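Local atomic coordinates of luciferase-like monooxygenase (Streptomyces bottropensis, PDB entry 4US5), a protein that probably acts as a flavin-dependent monooxygenase of the bacterial luciferase family, inserting oxygen from O2 into an organic substrate. Residues V9-E17 and A50-A58; L25-A35 and L62-I73. All coordinates share one frame; numbering follows the deposited sequence. Where two conformers were deposited one is given.

Interaction 1: residues V9-E17 and A50-A58; sequences VVEQAPVVE and AEIFNAVPA. With NA (sodium ion), chain Q; NA (sodium ion), chain R; NA (sodium ion), chain L.
Val15 and Phe53, with Ala13 and Ala55, tie the two loops together through a pair of backbone hydrogen bonds flanking a single bridge at Pro14 and Asn54. Val15 N donates to Phe53 O at 2.8 Å, and Ala55 N donates to Ala13 O at 2.9 Å. Phe53 O also receives a CA-H...O contact from Pro14 CA at 3.2 Å. Beside this bridge lies a small apolar patch: the methyl of Ala13 meets Val56 CG2 at 3.7 Å, and Val15 CG2, anti to its own carbonyl carbon, lies against Ala55 CB.

The first torsion of Gln12 (chi1 81°) sets CG between the backbone N and the carbonyl carbon, 3.3 Å from Asn54 OD1, and a bend at chi2 carries the amide on past it. The two amide planes are 56° apart. Gln12 NE2 has its main acceptor in Ser314 O, with water 2 as a longer link to Asn54 OD1. Residues 12-17 follow strand 6-11 and residues 50-58 lie between strand 42-45 and helix 59-68, so the contact joins two beta-alpha loops at the C-terminal ends of neighbouring parallel strands in a TIM barrel.

Farther out, Asn54 ND2 binds Glu51 OE1 in the amide plane at 2.8 Å, spanning the type I turn 51-54. A sodium ion takes Glu51 O and Asn54 O, with His48 O of the same chain and Ser159 OG of the second subunit. On the strand side Glu11 OE1 accepts Ala13 N at 2.8 Å and pairs with Arg322. Another sodium ion bridges Val10 O and Gln12 OE1, the latter at 2.6 Å.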
loop_
_atom_site.group_PDB
_atom_site.type_symbol
_atom_site.label_atom_id
_atom_site.label_comp_id
_atom_site.label_asym_id
_atom_site.label_seq_id
_atom_site.Cartn_x
_atom_site.Cartn_y
_atom_site.Cartn_z
ATOM N N VAL B 9 -13.945 -6.761 -12.799
ATOM C CA VAL B 9 -13.798 -7.735 -11.692
ATOM C C VAL B 9 -13.752 -6.951 -10.379
ATOM O O VAL B 9 -13.101 -5.925 -10.306
ATOM C CB VAL B 9 -12.507 -8.578 -11.792
ATOM C CG1 VAL B 9 -12.416 -9.552 -10.647
ATOM C CG2 VAL B 9 -12.392 -9.283 -13.133
ATOM N N VAL B 10 -14.523 -7.408 -9.394
ATOM C CA VAL B 10 -14.451 -6.916 -8.027
ATOM C C VAL B 10 -14.041 -8.094 -7.170
ATOM O O VAL B 10 -14.747 -9.119 -7.115
ATOM C CB VAL B 10 -15.800 -6.294 -7.583
ATOM C CG1 VAL B 10 -15.721 -5.765 -6.169
ATOM C CG2 VAL B 10 -16.204 -5.168 -8.540
ATOM N N GLU B 11 -12.885 -7.961 -6.523
ATOM C CA GLU B 11 -12.220 -9.035 -5.858
ATOM C C GLU B 11 -12.157 -8.765 -4.349
ATOM O O GLU B 11 -11.468 -7.854 -3.901
ATOM C CB GLU B 11 -10.804 -9.188 -6.436
ATOM C CG GLU B 11 -9.824 -10.047 -5.593
ATOM C CD GLU B 11 -10.197 -11.514 -5.542
ATOM O OE1 GLU B 11 -11.331 -11.856 -5.144
ATOM O OE2 GLU B 11 -9.343 -12.352 -5.908
ATOM N N GLN B 12 -12.869 -9.574 -3.576
ATOM C CA GLN B 12 -12.778 -9.505 -2.119
ATOM C C GLN B 12 -11.781 -10.522 -1.535
ATOM O O GLN B 12 -11.479 -10.497 -0.354
ATOM C CB GLN B 12 -14.172 -9.638 -1.513
ATOM C CG GLN B 12 -14.709 -11.039 -1.402
ATOM C CD GLN B 12 -15.177 -11.666 -2.704
ATOM O OE1 GLN B 12 -14.671 -11.383 -3.796
ATOM N NE2 GLN B 12 -16.065 -12.627 -2.575
ATOM N N ALA B 13 -11.219 -11.356 -2.412
ATOM C CA ALA B 13 -10.186 -12.334 -2.022
ATOM C C ALA B 13 -10.667 -13.298 -0.936
ATOM O O ALA B 13 -10.122 -13.347 0.165
ATOM C CB ALA B 13 -8.911 -11.642 -1.617
ATOM N N PRO B 14 -11.683 -14.088 -1.267
ATOM C CA PRO B 14 -12.174 -15.014 -0.262
ATOM C C PRO B 14 -11.122 -16.055 0.106
ATOM O O PRO B 14 -10.277 -16.411 -0.706
ATOM C CB PRO B 14 -13.406 -15.643 -0.927
ATOM C CG PRO B 14 -13.349 -15.266 -2.343
ATOM C CD PRO B 14 -12.375 -14.202 -2.554
ATOM N N VAL B 15 -11.173 -16.506 1.349
ATOM C CA VAL B 15 -10.301 -17.582 1.816
ATOM C C VAL B 15 -11.140 -18.846 1.843
ATOM O O VAL B 15 -12.258 -18.869 2.410
ATOM C CB VAL B 15 -9.756 -17.285 3.207
ATOM C CG1 VAL B 15 -8.734 -18.356 3.612
ATOM C CG2 VAL B 15 -9.101 -15.886 3.230
ATOM N N VAL B 16 -10.630 -19.890 1.211
ATOM C CA VAL B 16 -11.453 -21.063 0.919
ATOM C C VAL B 16 -10.912 -22.293 1.707
ATOM O O VAL B 16 -9.739 -22.380 2.034
ATOM C CB VAL B 16 -11.498 -21.375 -0.567
ATOM C CG1 VAL B 16 -11.875 -20.103 -1.358
ATOM C CG2 VAL B 16 -10.180 -21.922 -1.081
ATOM N N GLU B 17 -11.827 -23.180 2.050
ATOM C CA GLU B 17 -11.491 -24.356 2.854
ATOM C C GLU B 17 -10.372 -25.157 2.229
ATOM O O GLU B 17 -10.392 -25.478 1.043
ATOM C CB GLU B 17 -12.711 -25.268 3.040
ATOM C CG GLU B 17 -12.437 -26.423 4.021
ATOM C CD GLU B 17 -12.228 -25.897 5.429
ATOM O OE1 GLU B 17 -13.126 -25.184 5.954
ATOM O OE2 GLU B 17 -11.158 -26.141 6.003
ATOM N N ALA B 50 -10.838 -8.170 9.712
ATOM C CA ALA B 50 -11.113 -9.133 10.793
ATOM C C ALA B 50 -12.128 -10.231 10.419
ATOM O O ALA B 50 -12.918 -10.672 11.241
ATOM C CB ALA B 50 -11.572 -8.365 12.022
ATOM N N GLU B 51 -12.087 -10.684 9.163
ATOM C CA GLU B 51 -12.923 -11.774 8.676
ATOM C C GLU B 51 -11.982 -12.884 8.210
ATOM O O GLU B 51 -11.114 -12.644 7.354
ATOM C CB GLU B 51 -13.806 -11.309 7.526
ATOM C CG GLU B 51 -14.941 -10.397 7.969
ATOM C CD GLU B 51 -15.757 -9.821 6.836
ATOM O OE1 GLU B 51 -15.332 -9.874 5.652
ATOM O OE2 GLU B 51 -16.824 -9.208 7.150
ATOM N N ILE B 52 -12.109 -14.086 8.784
ATOM C CA ILE B 52 -11.230 -15.174 8.386
ATOM C C ILE B 52 -11.471 -15.541 6.931
ATOM O O ILE B 52 -10.612 -16.155 6.301
ATOM C CB ILE B 52 -11.343 -16.444 9.298
ATOM C CG1 ILE B 52 -12.776 -17.006 9.348
ATOM C CG2 ILE B 52 -10.844 -16.129 10.696
ATOM C CD1 ILE B 52 -12.828 -18.425 9.921
ATOM N N PHE B 53 -12.635 -15.189 6.398
ATOM C CA PHE B 53 -12.988 -15.668 5.064
ATOM C C PHE B 53 -12.707 -14.625 3.966
ATOM O O PHE B 53 -12.986 -14.913 2.819
ATOM C CB PHE B 53 -14.466 -16.090 4.983
ATOM C CG PHE B 53 -15.413 -15.055 5.544
ATOM C CD1 PHE B 53 -15.898 -14.038 4.739
ATOM C CD2 PHE B 53 -15.813 -15.114 6.867
ATOM C CE1 PHE B 53 -16.771 -13.068 5.261
ATOM C CE2 PHE B 53 -16.683 -14.180 7.386
ATOM C CZ PHE B 53 -17.152 -13.138 6.585
ATOM N N ASN B 54 -12.135 -13.473 4.317
ATOM C CA ASN B 54 -11.679 -12.501 3.302
ATOM C C ASN B 54 -10.255 -12.076 3.639
ATOM O O ASN B 54 -9.968 -11.686 4.782
ATOM C CB ASN B 54 -12.608 -11.309 3.264
ATOM C CG ASN B 54 -13.927 -11.607 2.589
ATOM O OD1 ASN B 54 -13.992 -12.248 1.540
ATOM N ND2 ASN B 54 -15.004 -11.063 3.150
ATOM N N ALA B 55 -9.381 -12.073 2.639
ATOM C CA ALA B 55 -7.918 -11.952 2.865
ATOM C C ALA B 55 -7.307 -10.533 2.816
ATOM O O ALA B 55 -6.137 -10.378 3.123
ATOM C CB ALA B 55 -7.185 -12.827 1.877
ATOM N N VAL B 56 -8.065 -9.528 2.392
ATOM C CA VAL B 56 -7.490 -8.224 2.111
ATOM C C VAL B 56 -8.139 -7.100 2.912
ATOM O O VAL B 56 -9.198 -6.570 2.531
ATOM C CB VAL B 56 -7.593 -7.833 0.621
ATOM C CG1 VAL B 56 -6.930 -6.477 0.385
ATOM C CG2 VAL B 56 -6.920 -8.866 -0.232
ATOM N N PRO B 57 -7.479 -6.698 3.997
ATOM C CA PRO B 57 -7.892 -5.516 4.734
ATOM C C PRO B 57 -7.297 -4.232 4.159
ATOM O O PRO B 57 -7.729 -3.121 4.567
ATOM C CB PRO B 57 -7.339 -5.779 6.141
ATOM C CG PRO B 57 -6.103 -6.569 5.916
ATOM C CD PRO B 57 -6.372 -7.393 4.651
ATOM N N ALA B 58 -6.270 -4.362 3.301
ATOM C CA ALA B 58 -5.494 -3.228 2.777
ATOM C C ALA B 58 -5.403 -3.322 1.247
ATOM O O ALA B 58 -4.404 -3.776 0.696
ATOM C CB ALA B 58 -4.116 -3.177 3.383
HETATM NA NA NA Q . -10.467 -9.790 6.735
HETATM NA NA NA R . -14.820 -11.677 -6.353
HETATM NA NA NA L . -8.584 -14.551 -4.349
HETATM O O HOH W 1 -10.954 -8.756 1.579
HETATM O O HOH W 2 -16.166 -13.572 0.503
HETATM O O HOH W 3 -9.977 -16.906 -3.349
#

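Interaction 2: residues L25-A35 and L62-I73; sequences LQHSIELARLA and LIARIAAETSGI
Glu69 stands between Arg33 of helix 25-35 and Arg65, four residues earlier in the chain, giving one carboxylate oxygen to each. In the conformer given, Arg33 NH2 reaches Glu69 OE1 at 2.8 Å from above the carboxylate plane, with a weak second bond from Arg33 NE; the guanidinium and carboxylate planes stand 84° apart. Arg65 NE meets Glu69 OE2 on its anti side at 2.8 Å, a nearly straight bond at 168°, supplemented by a weak one from Arg65 NH2. Arg65 in particular probably stabilises the carboxylate in its charged form. The remaining guanidinium N-H groups of Arg65 have partners too: NH1 donates to water 4 and is bonded to Tyr101 OH of the second subunit, and NH2 donates to water 5. Both waters lead on to the amide of Gln26, water 4 through NE2 and water 5 through OE1.

Ile29 packs against both guanidinium groups. Its CD1 lies over the centre of one face of the Arg65 group, 3.7 Å from Arg65 CZ, and its CG2, anti to the backbone N, covers a face of the Arg33 group. Deeper in, Ile29 CG1 packs on Ile66 CG1, and Ala32 CB presses tightly on Ile66 CG2 at 3.5 Å. Leu62 CD2 lies against Ser28 CB, whereas the polar end of Ser28 turns to Glu11 OE2 and Ser24 O. At the far end Thr70 OG1, also bonded to Arg104 NH2, donates to Ile66 O at 2.8 Å; Glu69 N reaches that oxygen from the opposite face of its plane. Thr70 CG2 faces Ala32 O, and Ala35 CB meets Ile73 CD1. The axes of 25-35 and 62-68 approach to 9.8 Å and cross at -41°; they belong to helices 21-38 and 59-68, successive outer helices side by side around a TIM barrel.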
loop_
_atom_site.group_PDB
_atom_site.type_symbol
_atom_site.label_atom_id
_atom_site.label_comp_id
_atom_site.label_asym_id
_atom_site.label_seq_id
_atom_site.Cartn_x
_atom_site.Cartn_y
_atom_site.Cartn_z
ATOM N N LEU B 25 -4.469 -14.351 -2.001
ATOM C CA LEU B 25 -3.761 -13.253 -2.654
ATOM C C LEU B 25 -3.134 -13.658 -3.985
ATOM O O LEU B 25 -3.195 -12.919 -4.972
ATOM C CB LEU B 25 -2.704 -12.626 -1.707
ATOM C CG LEU B 25 -3.233 -12.169 -0.356
ATOM C CD1 LEU B 25 -2.141 -11.497 0.449
ATOM C CD2 LEU B 25 -4.433 -11.248 -0.477
ATOM N N GLN B 26 -2.481 -14.817 -4.009
ATOM C CA GLN B 26 -1.884 -15.323 -5.232
ATOM C C GLN B 26 -2.968 -15.550 -6.289
ATOM O O GLN B 26 -2.799 -15.228 -7.468
ATOM C CB GLN B 26 -1.072 -16.639 -4.963
ATOM C CG GLN B 26 0.241 -16.410 -4.160
ATOM C CD GLN B 26 1.128 -15.341 -4.782
ATOM O OE1 GLN B 26 1.403 -15.385 -5.981
ATOM N NE2 GLN B 26 1.507 -14.320 -3.983
ATOM N N HIS B 27 -4.089 -16.086 -5.856
ATOM C CA HIS B 27 -5.210 -16.286 -6.787
ATOM C C HIS B 27 -5.771 -14.998 -7.330
ATOM O O HIS B 27 -6.246 -14.963 -8.488
ATOM C CB HIS B 27 -6.282 -17.123 -6.151
ATOM C CG HIS B 27 -5.910 -18.551 -6.024
ATOM N ND1 HIS B 27 -6.450 -19.370 -5.067
ATOM C CD2 HIS B 27 -4.989 -19.296 -6.688
ATOM C CE1 HIS B 27 -5.869 -20.555 -5.117
ATOM N NE2 HIS B 27 -5.002 -20.552 -6.118
ATOM N N SER B 28 -5.691 -13.920 -6.551
ATOM C CA SER B 28 -6.147 -12.583 -7.013
ATOM C C SER B 28 -5.312 -12.104 -8.115
ATOM O O SER B 28 -5.797 -11.598 -9.140
ATOM C CB SER B 28 -6.096 -11.551 -5.870
ATOM O OG SER B 28 -7.029 -11.874 -4.871
ATOM N N ILE B 29 -4.013 -12.281 -7.961
ATOM C CA ILE B 29 -3.082 -11.899 -9.018
ATOM C C ILE B 29 -3.300 -12.680 -10.317
ATOM O O ILE B 29 -3.330 -12.095 -11.411
ATOM C CB ILE B 29 -1.625 -12.088 -8.515
ATOM C CG1 ILE B 29 -1.369 -11.136 -7.356
ATOM C CG2 ILE B 29 -0.623 -11.855 -9.628
ATOM C CD1 ILE B 29 -0.108 -11.443 -6.550
ATOM N N GLU B 30 -3.493 -13.990 -10.188
ATOM C CA GLU B 30 -3.777 -14.839 -11.317
ATOM C C GLU B 30 -5.066 -14.424 -12.044
ATOM O O GLU B 30 -5.110 -14.314 -13.294
ATOM C CB GLU B 30 -3.936 -16.290 -10.875
ATOM C CG GLU B 30 -3.941 -17.232 -12.071
ATOM C CD GLU B 30 -3.975 -18.711 -11.710
ATOM O OE1 GLU B 30 -4.237 -19.060 -10.518
ATOM O OE2 GLU B 30 -3.766 -19.530 -12.663
ATOM N N LEU B 31 -6.081 -14.113 -11.275
ATOM C CA LEU B 31 -7.350 -13.658 -11.860
ATOM C C LEU B 31 -7.184 -12.325 -12.551
ATOM O O LEU B 31 -7.722 -12.110 -13.646
ATOM C CB LEU B 31 -8.449 -13.613 -10.818
ATOM C CG LEU B 31 -9.797 -13.107 -11.294
ATOM C CD1 LEU B 31 -10.359 -13.974 -12.408
ATOM C CD2 LEU B 31 -10.769 -13.034 -10.116
ATOM N N ALA B 32 -6.425 -11.412 -11.954
ATOM C CA ALA B 32 -6.186 -10.121 -12.569
ATOM C C ALA B 32 -5.421 -10.228 -13.908
ATOM O O ALA B 32 -5.743 -9.544 -14.843
ATOM C CB ALA B 32 -5.428 -9.217 -11.625
ATOM N N ARG B 33 -4.411 -11.087 -13.956
ATOM C CA ARG B 33 -3.679 -11.328 -15.207
ATOM C C ARG B 33 -4.625 -11.884 -16.289
ATOM O O ARG B 33 -4.626 -11.419 -17.435
ATOM C CB ARG B 33 -2.536 -12.298 -14.976
ATOM C CG ARG B 33 -1.358 -11.747 -14.186
ATOM C CD ARG B 33 -0.321 -12.880 -14.171
ATOM N NE ARG B 33 0.833 -12.665 -13.326
ATOM C CZ ARG B 33 1.138 -13.415 -12.279
ATOM N NH1 ARG B 33 0.342 -14.414 -11.907
ATOM N NH2 ARG B 33 2.233 -13.143 -11.588
ATOM N N LEU B 34 -5.486 -12.812 -15.896
ATOM C CA LEU B 34 -6.494 -13.354 -16.834
ATOM C C LEU B 34 -7.436 -12.275 -17.316
ATOM O O LEU B 34 -7.667 -12.121 -18.529
ATOM C CB LEU B 34 -7.244 -14.505 -16.210
ATOM C CG LEU B 34 -8.328 -15.143 -17.097
ATOM C CD1 LEU B 34 -7.688 -15.762 -18.364
ATOM C CD2 LEU B 34 -9.071 -16.189 -16.346
ATOM N N ALA B 35 -7.961 -11.500 -16.369
ATOM C CA ALA B 35 -8.880 -10.434 -16.693
ATOM C C ALA B 35 -8.245 -9.395 -17.592
ATOM O O ALA B 35 -8.886 -8.862 -18.521
ATOM C CB ALA B 35 -9.415 -9.813 -15.412
ATOM N N LEU B 62 -2.491 -4.744 -2.409
ATOM C CA LEU B 62 -2.738 -5.624 -3.536
ATOM C C LEU B 62 -2.835 -4.856 -4.882
ATOM O O LEU B 62 -2.391 -5.342 -5.896
ATOM C CB LEU B 62 -4.003 -6.468 -3.282
ATOM C CG LEU B 62 -4.163 -7.731 -4.117
ATOM C CD1 LEU B 62 -3.003 -8.682 -3.984
ATOM C CD2 LEU B 62 -5.465 -8.469 -3.829
ATOM N N ILE B 63 -3.388 -3.638 -4.855
ATOM C CA ILE B 63 -3.404 -2.777 -6.019
ATOM C C ILE B 63 -1.989 -2.489 -6.507
ATOM O O ILE B 63 -1.684 -2.598 -7.714
ATOM C CB ILE B 63 -4.177 -1.471 -5.747
ATOM C CG1 ILE B 63 -5.651 -1.798 -5.481
ATOM C CG2 ILE B 63 -4.025 -0.509 -6.906
ATOM C CD1 ILE B 63 -6.341 -0.726 -4.718
ATOM N N ALA B 64 -1.111 -2.150 -5.599
ATOM C CA ALA B 64 0.272 -1.841 -5.959
ATOM C C ALA B 64 0.934 -3.023 -6.677
ATOM O O ALA B 64 1.716 -2.843 -7.621
ATOM C CB ALA B 64 1.037 -1.485 -4.696
ATOM N N ARG B 65 0.626 -4.229 -6.232
ATOM C CA ARG B 65 1.174 -5.423 -6.859
ATOM C C ARG B 65 0.507 -5.733 -8.190
ATOM O O ARG B 65 1.171 -5.989 -9.185
ATOM C CB ARG B 65 1.052 -6.605 -5.923
ATOM C CG ARG B 65 1.451 -7.957 -6.537
ATOM C CD ARG B 65 2.885 -7.949 -7.056
ATOM N NE ARG B 65 3.237 -9.272 -7.539
ATOM C CZ ARG B 65 3.443 -10.342 -6.782
ATOM N NH1 ARG B 65 3.489 -10.253 -5.471
ATOM N NH2 ARG B 65 3.634 -11.537 -7.361
ATOM N N ILE B 66 -0.819 -5.752 -8.189
ATOM C CA ILE B 66 -1.557 -6.167 -9.383
ATOM C C ILE B 66 -1.354 -5.225 -10.559
ATOM O O ILE B 66 -1.283 -5.685 -11.695
ATOM C CB ILE B 66 -3.072 -6.363 -9.082
ATOM C CG1 ILE B 66 -3.231 -7.644 -8.233
ATOM C CG2 ILE B 66 -3.890 -6.370 -10.369
ATOM C CD1 ILE B 66 -4.621 -7.906 -7.736
ATOM N N ALA B 67 -1.209 -3.927 -10.297
ATOM C CA ALA B 67 -0.909 -2.974 -11.380
ATOM C C ALA B 67 0.440 -3.251 -12.027
ATOM O O ALA B 67 0.623 -3.001 -13.232
ATOM C CB ALA B 67 -0.989 -1.570 -10.896
ATOM N N ALA B 68 1.381 -3.780 -11.265
ATOM C CA ALA B 68 2.695 -4.194 -11.835
ATOM C C ALA B 68 2.631 -5.473 -12.660
ATOM O O ALA B 68 3.533 -5.754 -13.444
ATOM C CB ALA B 68 3.719 -4.396 -10.705
ATOM N N GLU B 69 1.585 -6.274 -12.443
ATOM C CA GLU B 69 1.416 -7.585 -13.095
ATOM C C GLU B 69 0.519 -7.518 -14.340
ATOM O O GLU B 69 0.306 -8.538 -14.981
ATOM C CB GLU B 69 0.785 -8.559 -12.109
ATOM C CG GLU B 69 1.596 -8.824 -10.871
ATOM C CD GLU B 69 2.703 -9.832 -11.105
ATOM O OE1 GLU B 69 2.702 -10.475 -12.180
ATOM O OE2 GLU B 69 3.577 -9.958 -10.222
ATOM N N THR B 70 -0.003 -6.333 -14.651
ATOM C CA THR B 70 -0.979 -6.141 -15.705
ATOM C C THR B 70 -0.633 -4.896 -16.488
ATOM O O THR B 70 0.122 -4.051 -16.031
ATOM C CB THR B 70 -2.396 -5.977 -15.125
ATOM O OG1 THR B 70 -2.396 -4.907 -14.187
ATOM C CG2 THR B 70 -2.861 -7.225 -14.457
ATOM N N SER B 71 -1.183 -4.780 -17.695
ATOM C CA SER B 71 -0.835 -3.669 -18.564
ATOM C C SER B 71 -1.969 -2.805 -18.978
ATOM O O SER B 71 -1.794 -1.602 -19.110
ATOM C CB SER B 71 -0.155 -4.190 -19.853
ATOM O OG SER B 71 1.011 -4.903 -19.504
ATOM N N GLY B 72 -3.108 -3.402 -19.305
ATOM C CA GLY B 72 -4.218 -2.618 -19.886
ATOM C C GLY B 72 -5.403 -2.352 -18.960
ATOM O O GLY B 72 -5.996 -1.303 -18.994
ATOM N N ILE B 73 -5.748 -3.336 -18.168
ATOM C CA ILE B 73 -6.865 -3.213 -17.212
ATOM C C ILE B 73 -6.588 -2.096 -16.227
ATOM O O ILE B 73 -5.461 -1.927 -15.760
ATOM C CB ILE B 73 -7.087 -4.575 -16.538
ATOM C CG1 ILE B 73 -8.484 -4.676 -15.881
ATOM C CG2 ILE B 73 -5.982 -4.908 -15.542
ATOM C CD1 ILE B 73 -8.840 -6.101 -15.555
HETATM O O HOH W 4 3.839 -12.564 -3.981
HETATM O O HOH W 5 3.912 -14.241 -6.686
#

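Interaction 1 ties together the loops leaving strands 6-11 and 42-45; interaction 2 packs the helices that follow those loops, so the two describe one pair of adjacent beta-alpha units. Their centres are about 15 Å apart, yet they touch directly. Glu11 OE2 lies 2.6 Å from Ser28 OG, a probable hydrogen bond from strand end to helix, and the same carboxylate oxygen binds a sodium ion together with Ser24 O. Val56 CG2 packs on Leu25 CD2 at 3.5 Å, and Val9 CG2 on Ala35 CB at 3.8 Å. Both interactions also reach the second subunit: residues 50-58 by way of a shared sodium ion, helix 59-68 through Arg65.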